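Side-chain contacts in replication protein (Sphinx1.76-related DNA, PDB 6H24), which probably takes part in starting plasmid-type DNA replication, the chain here being its WH1 domain, the N-terminal winged-helix part, paired with a second copy: residues D69-L74 with V109-A114; I25-I30 with I53-V58; R77-Q82 with P115-L120. All coordinates share one frame; numbering follows the deposited sequence.

Contact 1: D69-L74 with V109-A114; sequences DACKDL and VEIIFA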
loop_
_atom_site.group_PDB
_atom_site.type_symbol
_atom_site.label_atom_id
_atom_site.label_comp_id
_atom_site.label_asym_id
_atom_site.label_seq_id
_atom_site.Cartn_x
_atom_site.Cartn_y
_atom_site.Cartn_z
ATOM N N ASP A 69 -14.316 -9.192 6.049
ATOM C CA ASP A 69 -14.391 -7.973 6.847
ATOM C C ASP A 69 -13.050 -7.623 7.483
ATOM O O ASP A 69 -12.720 -6.442 7.622
ATOM C CB ASP A 69 -15.475 -8.117 7.917
ATOM C CG ASP A 69 -16.876 -8.084 7.335
ATOM O OD1 ASP A 69 -17.787 -8.684 7.940
ATOM O OD2 ASP A 69 -17.057 -7.486 6.256
ATOM N N ALA A 70 -12.273 -8.631 7.901
ATOM C CA ALA A 70 -10.958 -8.365 8.481
ATOM C C ALA A 70 -10.017 -7.734 7.460
ATOM O O ALA A 70 -9.208 -6.862 7.805
ATOM C CB ALA A 70 -10.350 -9.658 9.018
ATOM N N CYS A 71 -10.101 -8.168 6.200
ATOM C CA CYS A 71 -9.299 -7.553 5.143
ATOM C C CYS A 71 -9.562 -6.057 5.062
ATOM O O CYS A 71 -8.627 -5.249 5.009
ATOM C CB CYS A 71 -9.605 -8.219 3.801
ATOM S SG CYS A 71 -8.820 -9.839 3.590
ATOM N N LYS A 72 -10.836 -5.665 5.045
ATOM C CA LYS A 72 -11.170 -4.249 4.952
ATOM C C LYS A 72 -10.654 -3.483 6.164
ATOM O O LYS A 72 -10.112 -2.380 6.027
ATOM C CB LYS A 72 -12.683 -4.082 4.815
ATOM N N ASP A 73 -10.823 -4.043 7.359
ATOM C CA ASP A 73 -10.381 -3.355 8.567
ATOM C C ASP A 73 -8.865 -3.183 8.574
ATOM O O ASP A 73 -8.348 -2.120 8.937
ATOM C CB ASP A 73 -10.849 -4.134 9.800
ATOM C CG ASP A 73 -12.361 -4.081 9.999
ATOM O OD1 ASP A 73 -13.053 -3.359 9.243
ATOM O OD2 ASP A 73 -12.861 -4.775 10.911
ATOM N N LEU A 74 -8.133 -4.221 8.175
ATOM C CA LEU A 74 -6.675 -4.140 8.137
ATOM C C LEU A 74 -6.204 -3.148 7.082
ATOM O O LEU A 74 -5.239 -2.403 7.298
ATOM C CB LEU A 74 -6.100 -5.532 7.862
ATOM C CG LEU A 74 -4.579 -5.646 7.799
ATOM C CD1 LEU A 74 -3.986 -5.171 9.102
ATOM C CD2 LEU A 74 -4.139 -7.075 7.503
ATOM N N VAL A 109 -9.615 -15.074 0.286
ATOM C CA VAL A 109 -9.197 -13.682 0.236
ATOM C C VAL A 109 -7.724 -13.639 -0.173
ATOM O O VAL A 109 -7.029 -14.658 -0.201
ATOM C CB VAL A 109 -9.419 -12.953 1.579
ATOM C CG1 VAL A 109 -10.906 -12.962 1.960
ATOM C CG2 VAL A 109 -8.580 -13.579 2.669
ATOM N N GLU A 110 -7.260 -12.441 -0.519
ATOM C CA GLU A 110 -5.899 -12.216 -0.981
ATOM C C GLU A 110 -5.398 -10.917 -0.368
ATOM O O GLU A 110 -6.138 -9.936 -0.315
ATOM C CB GLU A 110 -5.823 -12.087 -2.503
ATOM C CG GLU A 110 -5.814 -13.366 -3.281
ATOM C CD GLU A 110 -5.488 -13.111 -4.737
ATOM O OE1 GLU A 110 -5.174 -11.948 -5.081
ATOM O OE2 GLU A 110 -5.563 -14.058 -5.538
ATOM N N ILE A 111 -4.132 -10.884 0.037
ATOM C CA ILE A 111 -3.538 -9.658 0.551
ATOM C C ILE A 111 -2.114 -9.532 0.028
ATOM O O ILE A 111 -1.464 -10.528 -0.296
ATOM C CB ILE A 111 -3.533 -9.580 2.096
ATOM C CG1 ILE A 111 -2.641 -10.658 2.724
ATOM C CG2 ILE A 111 -4.955 -9.701 2.647
ATOM C CD1 ILE A 111 -2.473 -10.487 4.225
ATOM N N ILE A 112 -1.640 -8.298 -0.076
ATOM C CA ILE A 112 -0.224 -8.016 -0.275
ATOM C C ILE A 112 0.254 -7.139 0.872
ATOM O O ILE A 112 -0.320 -6.076 1.120
ATOM C CB ILE A 112 0.066 -7.326 -1.615
ATOM C CG1 ILE A 112 -0.555 -8.089 -2.787
ATOM C CG2 ILE A 112 1.582 -7.224 -1.805
ATOM C CD1 ILE A 112 -0.270 -7.463 -4.151
ATOM N N PHE A 113 1.308 -7.566 1.556
ATOM C CA PHE A 113 1.867 -6.747 2.620
ATOM C C PHE A 113 2.621 -5.554 2.053
ATOM O O PHE A 113 3.279 -5.645 1.012
ATOM C CB PHE A 113 2.797 -7.581 3.499
ATOM C CG PHE A 113 2.077 -8.538 4.389
ATOM C CD1 PHE A 113 1.364 -8.078 5.485
ATOM C CD2 PHE A 113 2.087 -9.895 4.127
ATOM C CE1 PHE A 113 0.688 -8.955 6.310
ATOM C CE2 PHE A 113 1.411 -10.780 4.950
ATOM C CZ PHE A 113 0.720 -10.313 6.048
ATOM N N ALA A 114 2.533 -4.431 2.765
ATOM C CA ALA A 114 3.296 -3.249 2.416
ATOM C C ALA A 114 4.786 -3.499 2.632
ATOM O O ALA A 114 5.175 -4.301 3.486
ATOM C CB ALA A 114 2.844 -2.063 3.255
#

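Contact 2: I25-I30 with I53-V58; sequences ILLAII and INQFNV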
loop_
_atom_site.group_PDB
_atom_site.type_symbol
_atom_site.label_atom_id
_atom_site.label_comp_id
_atom_site.label_asym_id
_atom_site.label_seq_id
_atom_site.Cartn_x
_atom_site.Cartn_y
_atom_site.Cartn_z
ATOM N N ILE A 25 -3.518 -12.463 9.197
ATOM C CA ILE A 25 -2.084 -12.354 8.928
ATOM C C ILE A 25 -1.386 -13.685 9.186
ATOM O O ILE A 25 -0.575 -14.144 8.368
ATOM C CB ILE A 25 -1.473 -11.212 9.760
ATOM C CG1 ILE A 25 -1.953 -9.864 9.223
ATOM C CG2 ILE A 25 0.055 -11.278 9.752
ATOM C CD1 ILE A 25 -1.613 -8.695 10.129
ATOM N N LEU A 26 -1.679 -14.319 10.327
ATOM C CA LEU A 26 -1.059 -15.606 10.638
ATOM C C LEU A 26 -1.376 -16.633 9.558
ATOM O O LEU A 26 -0.501 -17.405 9.143
ATOM C CB LEU A 26 -1.524 -16.106 12.012
ATOM N N LEU A 27 -2.627 -16.664 9.094
ATOM C CA LEU A 27 -3.012 -17.639 8.082
ATOM C C LEU A 27 -2.293 -17.385 6.765
ATOM O O LEU A 27 -1.906 -18.334 6.074
ATOM C CB LEU A 27 -4.527 -17.602 7.875
ATOM C CG LEU A 27 -5.377 -18.116 9.034
ATOM C CD1 LEU A 27 -6.824 -17.692 8.805
ATOM C CD2 LEU A 27 -5.266 -19.624 9.182
ATOM N N ALA A 28 -2.148 -16.116 6.368
ATOM C CA ALA A 28 -1.413 -15.813 5.145
ATOM C C ALA A 28 0.010 -16.349 5.234
ATOM O O ALA A 28 0.538 -16.897 4.259
ATOM C CB ALA A 28 -1.418 -14.305 4.878
ATOM N N ILE A 29 0.641 -16.184 6.397
ATOM C CA ILE A 29 2.003 -16.683 6.606
ATOM C C ILE A 29 2.041 -18.201 6.501
ATOM O O ILE A 29 2.901 -18.774 5.822
ATOM C CB ILE A 29 2.539 -16.211 7.972
ATOM C CG1 ILE A 29 2.716 -14.695 7.993
ATOM C CG2 ILE A 29 3.849 -16.916 8.312
ATOM C CD1 ILE A 29 2.835 -14.118 9.382
ATOM N N ILE A 30 1.118 -18.871 7.186
ATOM C CA ILE A 30 1.088 -20.332 7.202
ATOM C C ILE A 30 0.828 -20.884 5.805
ATOM O O ILE A 30 1.527 -21.790 5.336
ATOM C CB ILE A 30 0.028 -20.822 8.205
ATOM C CG1 ILE A 30 0.490 -20.532 9.632
ATOM C CG2 ILE A 30 -0.262 -22.309 8.008
ATOM C CD1 ILE A 30 -0.586 -20.749 10.670
ATOM N N ILE A 53 -10.958 -22.228 9.280
ATOM C CA ILE A 53 -11.716 -23.256 9.984
ATOM C C ILE A 53 -10.777 -24.313 10.557
ATOM O O ILE A 53 -10.883 -24.690 11.730
ATOM C CB ILE A 53 -12.750 -23.879 9.029
ATOM C CG1 ILE A 53 -13.834 -22.858 8.689
ATOM C CG2 ILE A 53 -13.354 -25.137 9.633
ATOM C CD1 ILE A 53 -14.634 -23.219 7.462
ATOM N N ASN A 54 -9.830 -24.798 9.743
ATOM C CA ASN A 54 -8.958 -25.881 10.187
ATOM C C ASN A 54 -7.986 -25.424 11.266
ATOM O O ASN A 54 -7.621 -26.216 12.145
ATOM C CB ASN A 54 -8.168 -26.457 9.009
ATOM C CG ASN A 54 -9.019 -27.304 8.085
ATOM O OD1 ASN A 54 -10.090 -27.776 8.464
ATOM N ND2 ASN A 54 -8.538 -27.508 6.865
ATOM N N GLN A 55 -7.544 -24.168 11.213
ATOM C CA GLN A 55 -6.529 -23.711 12.155
ATOM C C GLN A 55 -7.138 -23.271 13.482
ATOM O O GLN A 55 -6.533 -23.484 14.537
ATOM C CB GLN A 55 -5.721 -22.567 11.540
ATOM C CG GLN A 55 -4.637 -23.016 10.566
ATOM C CD GLN A 55 -3.391 -23.531 11.270
ATOM O OE1 GLN A 55 -3.083 -23.123 12.390
ATOM N NE2 GLN A 55 -2.669 -24.431 10.612
ATOM N N PHE A 56 -8.328 -22.665 13.465
ATOM C CA PHE A 56 -8.862 -22.028 14.662
ATOM C C PHE A 56 -10.214 -22.557 15.105
ATOM O O PHE A 56 -10.734 -22.093 16.128
ATOM C CB PHE A 56 -8.912 -20.512 14.444
ATOM C CG PHE A 56 -7.551 -19.904 14.340
ATOM C CD1 PHE A 56 -6.780 -19.726 15.475
ATOM C CD2 PHE A 56 -7.005 -19.595 13.112
ATOM C CE1 PHE A 56 -5.510 -19.194 15.390
ATOM C CE2 PHE A 56 -5.735 -19.065 13.019
ATOM C CZ PHE A 56 -4.985 -18.870 14.161
ATOM N N ASN A 57 -10.780 -23.533 14.403
ATOM C CA ASN A 57 -12.061 -24.122 14.783
ATOM C C ASN A 57 -13.080 -23.031 15.105
ATOM O O ASN A 57 -13.612 -22.930 16.212
ATOM C CB ASN A 57 -11.883 -25.082 15.965
ATOM N N VAL A 58 -13.362 -22.224 14.092
ATOM C CA VAL A 58 -14.259 -21.092 14.216
ATOM C C VAL A 58 -15.581 -21.512 13.592
ATOM O O VAL A 58 -15.653 -22.469 12.818
ATOM C CB VAL A 58 -13.700 -19.820 13.539
#

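Contact 3: R77-Q82 with P115-L120; sequences RQFSYQ and PAVVPL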
loop_
_atom_site.group_PDB
_atom_site.type_symbol
_atom_site.label_atom_id
_atom_site.label_comp_id
_atom_site.label_asym_id
_atom_site.label_seq_id
_atom_site.Cartn_x
_atom_site.Cartn_y
_atom_site.Cartn_z
ATOM N N ARG A 77 -5.826 0.558 8.120
ATOM C CA ARG A 77 -4.893 0.954 9.166
ATOM C C ARG A 77 -3.597 1.536 8.598
ATOM O O ARG A 77 -3.232 1.323 7.439
ATOM C CB ARG A 77 -4.580 -0.249 10.056
ATOM C CG ARG A 77 -5.818 -0.828 10.724
ATOM C CD ARG A 77 -5.460 -1.829 11.790
ATOM N NE ARG A 77 -6.655 -2.464 12.324
ATOM C CZ ARG A 77 -7.398 -1.955 13.298
ATOM N NH1 ARG A 77 -7.062 -0.801 13.861
ATOM N NH2 ARG A 77 -8.480 -2.598 13.712
ATOM N N GLN A 78 -2.893 2.269 9.460
ATOM C CA GLN A 78 -1.604 2.867 9.132
ATOM C C GLN A 78 -0.768 2.946 10.404
ATOM O O GLN A 78 -1.292 2.891 11.521
ATOM C CB GLN A 78 -1.778 4.259 8.505
ATOM C CG GLN A 78 -2.446 5.289 9.414
ATOM C CD GLN A 78 -2.656 6.635 8.729
ATOM O OE1 GLN A 78 -1.913 7.586 8.963
ATOM N NE2 GLN A 78 -3.659 6.708 7.867
ATOM N N PHE A 79 0.549 3.052 10.225
ATOM C CA PHE A 79 1.459 3.300 11.342
ATOM C C PHE A 79 2.601 4.192 10.868
ATOM O O PHE A 79 2.899 4.274 9.672
ATOM C CB PHE A 79 1.983 1.985 11.953
ATOM C CG PHE A 79 2.906 1.202 11.057
ATOM C CD1 PHE A 79 2.410 0.443 10.007
ATOM C CD2 PHE A 79 4.266 1.175 11.307
ATOM C CE1 PHE A 79 3.264 -0.289 9.196
ATOM C CE2 PHE A 79 5.123 0.444 10.505
ATOM C CZ PHE A 79 4.624 -0.293 9.456
ATOM N N SER A 80 3.234 4.874 11.826
ATOM C CA SER A 80 4.243 5.882 11.533
ATOM C C SER A 80 5.511 5.621 12.336
ATOM O O SER A 80 5.472 5.059 13.435
ATOM C CB SER A 80 3.724 7.289 11.842
ATOM O OG SER A 80 2.609 7.602 11.026
ATOM N N TYR A 81 6.641 6.034 11.763
ATOM C CA TYR A 81 7.952 5.848 12.379
ATOM C C TYR A 81 8.946 6.699 11.595
ATOM O O TYR A 81 8.614 7.260 10.550
ATOM C CB TYR A 81 8.358 4.366 12.387
ATOM C CG TYR A 81 8.462 3.774 11.002
ATOM C CD1 TYR A 81 7.334 3.313 10.341
ATOM C CD2 TYR A 81 9.690 3.683 10.346
ATOM C CE1 TYR A 81 7.411 2.784 9.069
ATOM C CE2 TYR A 81 9.775 3.152 9.068
ATOM C CZ TYR A 81 8.626 2.711 8.436
ATOM O OH TYR A 81 8.688 2.186 7.168
ATOM N N GLN A 82 10.184 6.749 12.076
ATOM C CA GLN A 82 11.219 7.532 11.420
ATOM C C GLN A 82 12.342 6.598 10.978
ATOM O O GLN A 82 12.583 5.557 11.598
ATOM C CB GLN A 82 11.815 8.624 12.327
ATOM C CG GLN A 82 10.899 9.778 12.699
ATOM C CD GLN A 82 11.556 10.706 13.709
ATOM O OE1 GLN A 82 10.999 10.998 14.767
ATOM N NE2 GLN A 82 12.758 11.177 13.381
ATOM N N PRO A 115 5.649 -2.810 1.881
ATOM C CA PRO A 115 7.085 -3.151 1.965
ATOM C C PRO A 115 7.711 -2.911 3.327
ATOM O O PRO A 115 8.655 -3.621 3.688
ATOM C CB PRO A 115 7.729 -2.275 0.879
ATOM C CG PRO A 115 6.713 -1.215 0.542
ATOM C CD PRO A 115 5.359 -1.808 0.838
ATOM N N ALA A 116 7.215 -1.963 4.117
ATOM C CA ALA A 116 7.796 -1.752 5.439
ATOM C C ALA A 116 7.526 -2.924 6.375
ATOM O O ALA A 116 8.310 -3.167 7.309
ATOM C CB ALA A 116 7.235 -0.471 6.057
ATOM N N VAL A 117 6.432 -3.645 6.149
ATOM C CA VAL A 117 6.029 -4.738 7.024
ATOM C C VAL A 117 6.721 -6.045 6.652
ATOM O O VAL A 117 7.011 -6.864 7.535
ATOM C CB VAL A 117 4.497 -4.869 6.968
ATOM C CG1 VAL A 117 4.030 -6.089 7.733
ATOM C CG2 VAL A 117 3.847 -3.598 7.523
ATOM N N VAL A 118 7.011 -6.237 5.364
ATOM C CA VAL A 118 7.573 -7.504 4.895
ATOM C C VAL A 118 8.742 -7.988 5.757
ATOM O O VAL A 118 8.764 -9.175 6.118
ATOM C CB VAL A 118 7.938 -7.396 3.412
ATOM C CG1 VAL A 118 8.759 -8.589 2.979
ATOM C CG2 VAL A 118 6.692 -7.274 2.536
ATOM N N PRO A 119 9.739 -7.163 6.097
ATOM C CA PRO A 119 10.888 -7.683 6.865
ATOM C C PRO A 119 10.554 -8.035 8.299
ATOM O O PRO A 119 11.358 -8.709 8.955
ATOM C CB PRO A 119 11.912 -6.541 6.817
ATOM C CG PRO A 119 11.156 -5.330 6.397
ATOM C CD PRO A 119 9.931 -5.765 5.663
ATOM N N LEU A 120 9.399 -7.611 8.801
ATOM C CA LEU A 120 8.977 -7.895 10.166
ATOM C C LEU A 120 7.889 -8.960 10.237
ATOM O O LEU A 120 7.266 -9.121 11.288
ATOM C CB LEU A 120 8.493 -6.607 10.834
ATOM C CG LEU A 120 9.604 -5.600 11.136
ATOM C CD1 LEU A 120 9.043 -4.213 11.424
ATOM C CD2 LEU A 120 10.455 -6.083 12.300
#

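Contact 1: D69-L74 with V109-A114
Cys71 turns its thiol opposite its own carbonyl carbon (chi1 -77°), which places SG beside the backbone N, where it meets two strand residues, Val109 and Ile111. Ile111 has CG1 between the backbone N and the carbonyl carbon (chi1 65°). Its CG2 branch, beside the N, is the one that meets the sulfur.

The whole contact is centred on one atom. Cys71 SG lies 3.8 Å from Val109 CB. The two methyls of Val109 straddle that approach, with CG2 at 3.9 Å and CG1 at 4.1 Å from SG of Cys71. The sulfur therefore sits against the branch point of the valine and not against a single methyl. CG2 of Ile111 meets SG of Cys71 at 4.0 Å. The backbones stay apart, with Cys71 CA and Ile111 CA 7.7 Å from each other. Leu74, one turn further along the helix, points the same way but stops short of close contact.

This is helix-on-sheet packing. Helix 60-75 packs, together with helix 19-34, on the antiparallel sheet 45-48, 108-113 and 97-103, as in winged-helix domains. Cys71 also touches Leu24 of helix 19-34 and Ile100 of strand 97-103, so the thiol lies where two helices and the sheet come together. Glu110, between the two touching strand residues, points away from the helix and forms a salt bridge with Arg85 of the second subunit.

No hydrogen bond crosses between the segments. The three touching residues are buried, and the contact rests on dispersion and on the exclusion of water. It is non-directional: a buried thiol set against aliphatic carbons.

Contact 2: I25-I30 with I53-V58
Leu27 and Gln55 mark the nearest backbone approach, 8.1 Å between their CA atoms. Segment 25-30 lies within helix 19-34. Segment 53-58 is the last turn of helix 49-56 and the exit from it. Asn57 leaves the helix with positive phi (47°), while Asn57 N still bonds to Ile53 O at 2.9 Å.

Leu27 CD2 fills the corner between the two side chains of the helix end. Leu27 CD2 rests 3.7 Å from Gln55 CG. On the other side, Leu27 CD2 meets Phe56 CE2 at 3.9 Å, at the ring edge and near the ring plane. The leucine runs alongside both side chains, pointing the other way.

The order of helices and strands matches a winged-helix fold. In that scheme helix 19-34 would be the first core helix and helix 49-56 the second, with strand 45-48 between them. Leu27 reaches that strand as well, touching Val47.

Gln55 bends at chi2 (-79°), which sets its amide against Ile30, the two side chains meeting from the two helices. Ile30 CD1 lies 3.9 Å from Gln55 OE1, a van der Waals contact of methyl and amide. The other branch, Ile30 CG2, is 4.1 Å from Gln55 NE2.

Contact 3: R77-Q82 with P115-L120
Ala116 and Val117 are two small bumps set against two large rings, those of Phe79 and Tyr81. The rings project from the same face of strand 78-85, with Ser80 between them pointing elsewhere. Both take chi1 near +60° (68° and 61°), and with this shared setting they stand side by side, leaving Ala116 CB between their far ends.

The methyl of Ala116 fits into the shallow notch there. Ala116 CB is 3.2 Å from Tyr81 OH, a close fit, and 4.3 Å from Phe79 CZ. Val117 takes the next place along. Val117 CG2 meets Phe79 CE1 at 3.8 Å and CZ of the same ring at 3.9 Å, the two side chains crossing at a slant.

Neighbours pack on the rings. Trp96 packs edge-to-face with Phe79, and Leu10 of helix 2-14 also touches this ring. Gln99 of the second subunit packs on both Tyr81 and Ala116, so the contact reaches the subunit interface.

The arrangement is that of a beta hairpin, 78-85 with 88-95, packed against the turn that leads from strand 108-113 into helix 121-128 in the winged-helix WH1 domain.

Overall arrangement
From the N terminus, contact 2 comes first. It closes the loop from helix 19-34 through strand 45-48 to the end of helix 49-56. Helix 60-75 follows and opens contact 1, which closes at strand 108-113. Contact 3 opens on strand 78-85, inside that span, and closes in the turn 115-120, tying the hairpin to the approach to helix 121-128, so contacts 1 and 3 cross. Both also touch the second subunit. Contact 2 is in series with both. Ile25 touches Phe113 and Leu74, and Ala28 touches Ile111, joining contacts 1 and 2. Phe113 meets Val118, linking contacts 1 and 3. Contacts 2 and 3 lie on opposite sides of the chain centre, their centres about 22 Å apart.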